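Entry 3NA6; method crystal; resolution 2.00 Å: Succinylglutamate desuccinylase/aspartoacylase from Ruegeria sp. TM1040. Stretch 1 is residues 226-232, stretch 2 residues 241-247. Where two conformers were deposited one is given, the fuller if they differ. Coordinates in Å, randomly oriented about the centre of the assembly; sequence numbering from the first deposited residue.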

# COMPACT_ATOMS: atom_id res chain seq x y z
N LYS A 226 -3.37 -9.10 36.76
CA LYS A 226 -2.36 -8.98 37.81
C LYS A 226 -2.63 -9.92 39.01
O LYS A 226 -1.67 -10.55 39.54
CB LYS A 226 -2.26 -7.54 38.32
CG LYS A 226 -1.70 -6.56 37.30
CD LYS A 226 -1.64 -5.14 37.88
CE LYS A 226 -1.43 -4.09 36.79
NZ LYS A 226 -1.48 -2.75 37.37
N LYS A 227 -3.88 -9.99 39.43
CA LYS A 227 -4.28 -10.85 40.55
C LYS A 227 -4.09 -12.32 40.17
O LYS A 227 -3.53 -13.12 40.92
CB LYS A 227 -5.73 -10.58 40.94
CG LYS A 227 -6.44 -11.62 41.80
CD LYS A 227 -7.99 -11.40 41.77
CE LYS A 227 -8.76 -12.64 42.16
NZ LYS A 227 -10.22 -12.60 41.82
N GLY A 228 -4.60 -12.67 39.00
CA GLY A 228 -4.49 -14.03 38.48
C GLY A 228 -3.03 -14.46 38.39
O GLY A 228 -2.69 -15.55 38.81
N LEU A 229 -2.16 -13.57 37.89
CA LEU A 229 -0.72 -13.84 37.76
C LEU A 229 -0.06 -14.03 39.11
O LEU A 229 0.66 -15.03 39.34
CB LEU A 229 -0.03 -12.70 37.04
CG LEU A 229 1.48 -12.78 36.78
CD1 LEU A 229 1.80 -14.12 36.07
CD2 LEU A 229 2.00 -11.51 35.98
N ARG A 230 -0.34 -13.11 40.03
CA ARG A 230 0.19 -13.21 41.37
C ARG A 230 -0.32 -14.49 42.05
O ARG A 230 0.47 -15.26 42.61
CB ARG A 230 -0.13 -11.97 42.19
CG ARG A 230 0.52 -11.99 43.57
CD ARG A 230 0.20 -10.71 44.39
NE ARG A 230 0.55 -10.90 45.80
CZ ARG A 230 -0.23 -11.44 46.74
NH1 ARG A 230 -1.47 -11.85 46.48
NH2 ARG A 230 0.25 -11.57 47.97
N ASN A 231 -1.64 -14.72 41.98
CA ASN A 231 -2.20 -15.95 42.52
C ASN A 231 -1.53 -17.23 42.01
O ASN A 231 -1.18 -18.09 42.83
CB ASN A 231 -3.69 -16.07 42.24
CG ASN A 231 -4.56 -15.20 43.18
OD1 ASN A 231 -4.09 -14.63 44.15
ND2 ASN A 231 -5.83 -15.11 42.85
N VAL A 232 -1.39 -17.38 40.68
CA VAL A 232 -0.80 -18.62 40.17
C VAL A 232 0.68 -18.72 40.58
O VAL A 232 1.17 -19.82 40.88
CB VAL A 232 -1.01 -18.86 38.65
CG1 VAL A 232 -2.51 -18.90 38.34
CG2 VAL A 232 -0.29 -17.81 37.82
N GLY A 241 2.96 -15.14 49.85
CA GLY A 241 1.87 -14.24 50.24
C GLY A 241 0.55 -14.97 50.24
O GLY A 241 0.51 -16.17 50.03
N GLU A 242 -0.54 -14.25 50.48
CA GLU A 242 -1.86 -14.87 50.48
C GLU A 242 -2.55 -14.52 49.17
O GLU A 242 -2.44 -13.41 48.67
CB GLU A 242 -2.70 -14.46 51.70
CG GLU A 242 -3.52 -13.18 51.55
CD GLU A 242 -4.00 -12.63 52.90
OE1 GLU A 242 -3.58 -13.15 53.95
OE2 GLU A 242 -4.79 -11.66 52.89
N MSE A 243 -3.24 -15.51 48.63
CA MSE A 243 -3.92 -15.35 47.37
C MSE A 243 -5.17 -14.52 47.57
O MSE A 243 -5.71 -14.49 48.65
CB MSE A 243 -4.28 -16.72 46.85
CG MSE A 243 -3.03 -17.58 46.55
SE MSE A 243 -3.55 -19.00 45.37
CE MSE A 243 -4.82 -19.88 46.64
N GLN A 244 -5.61 -13.83 46.53
CA GLN A 244 -6.87 -13.11 46.57
C GLN A 244 -7.88 -14.07 46.00
O GLN A 244 -7.68 -14.60 44.89
CB GLN A 244 -6.84 -11.85 45.71
CG GLN A 244 -5.73 -10.84 46.02
CD GLN A 244 -5.57 -9.78 44.91
OE1 GLN A 244 -4.53 -9.73 44.22
NE2 GLN A 244 -6.61 -8.96 44.70
N ILE A 245 -8.95 -14.31 46.74
CA ILE A 245 -10.03 -15.20 46.34
C ILE A 245 -11.35 -14.46 46.34
O ILE A 245 -11.81 -13.99 47.37
CB ILE A 245 -10.17 -16.39 47.26
CG1 ILE A 245 -8.86 -17.20 47.29
CG2 ILE A 245 -11.35 -17.28 46.79
CD1 ILE A 245 -8.74 -18.16 48.52
N ASP A 246 -11.96 -14.35 45.17
CA ASP A 246 -13.28 -13.77 45.02
C ASP A 246 -14.20 -14.81 44.39
O ASP A 246 -13.75 -15.87 43.95
CB ASP A 246 -13.17 -12.54 44.10
CG ASP A 246 -12.25 -11.48 44.66
OD1 ASP A 246 -12.62 -10.89 45.68
OD2 ASP A 246 -11.17 -11.22 44.09
N PRO A 247 -15.50 -14.52 44.35
CA PRO A 247 -16.40 -15.42 43.61
C PRO A 247 -15.98 -15.60 42.15
O PRO A 247 -15.43 -14.67 41.56
CB PRO A 247 -17.75 -14.69 43.67
CG PRO A 247 -17.67 -13.87 44.92
CD PRO A 247 -16.23 -13.46 45.06
O HOH W 1 -3.25 -12.17 44.16
O HOH W 2 0.00 -11.65 51.07

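Residues 241-247 form an extended segment without regular secondary structure that lies along one side of the helix containing residues 226-232. Together the two stretches bury 411 Å², and the helix contributes chiefly through Lys227, Arg230 and Asn231, whereas Gly228, Leu229 and Val232 make no contact with the segment. The backbone bonds from Arg230 N to Lys226 O (2.9 Å) and from Asn231 N to Lys227 O (2.7 Å) lie within the helix, and the hydrogen bonds to the segment are made by its side chains.

At the start of the segment, Gly241 passes beside the Arg230 guanidinium, its CA 3.9 Å from Arg230 NH2. A side chain would not fit here: an ideal CB would lie 2.5 Å from Arg230 NH2, and the backbone angles of 131/-175° would also jam it against the preceding carbonyl oxygen. Glycine is thus suited to this position on both counts.

Glu242 takes part through its backbone, its CB being directed away from the helix. Its carbonyl oxygen sits at the edge of the Arg230 guanidinium, near the plane, where it accepts a hydrogen bond from Arg230 NH1 (2.9 Å from NH1 to Glu242 O) and a weak one from Arg230 NH2 (3.3 Å from NH2 to Glu242 O). Arg230 can reach this far because chi1 to chi3 are all t, giving an extended chain. Water 2 adds a second link, accepting from Glu242 N at 2.7 Å and, weakly, from Arg230 NH2 at 3.1 Å.

Met243, present as selenomethionine, marks the closest approach of the two backbones, with its CA 5.2 Å from the CA of Asn231. Its CA also packs 3.3 Å from Asn231 OD1, while the end of its side chain leads away from the helix.

Gln244 is the centre of the polar contact. The buried Asn231 amide addresses its backbone at both ends: Gln244 N donates to Asn231 OD1 (2.9 Å), and Asn231 ND2 donates to Gln244 O (2.8 Å). Asparagine suits this place because one short side chain carries both an acceptor and a donor, and so can satisfy the NH and CO of a single residue much as a neighbouring strand might. The CA-to-CB bond of Gln244 points toward the helix, and its OE1 lies 3.6 Å from Lys227 CB. Water 1 joins the side chains further, accepting from Arg230 NH1 (2.9 Å) and donating within a crowded set of acceptors that includes Asn231 OD1 (2.6 Å) and Gln244 OE1 (2.8 Å).

Ile245 directs its CB away from the helix and makes no contact with it. Asp246 closes the interface: its CB points sideways, but its carboxylate comes nearer and forms a salt bridge with Lys227, 2.8 Å from NZ to OD2. All four Lys227 chi angles are t, and the extended chain passes Gln244 O, 3.5 Å from Lys227 CE, before its ammonium meets the acid. Pro247 then leaves the helix behind.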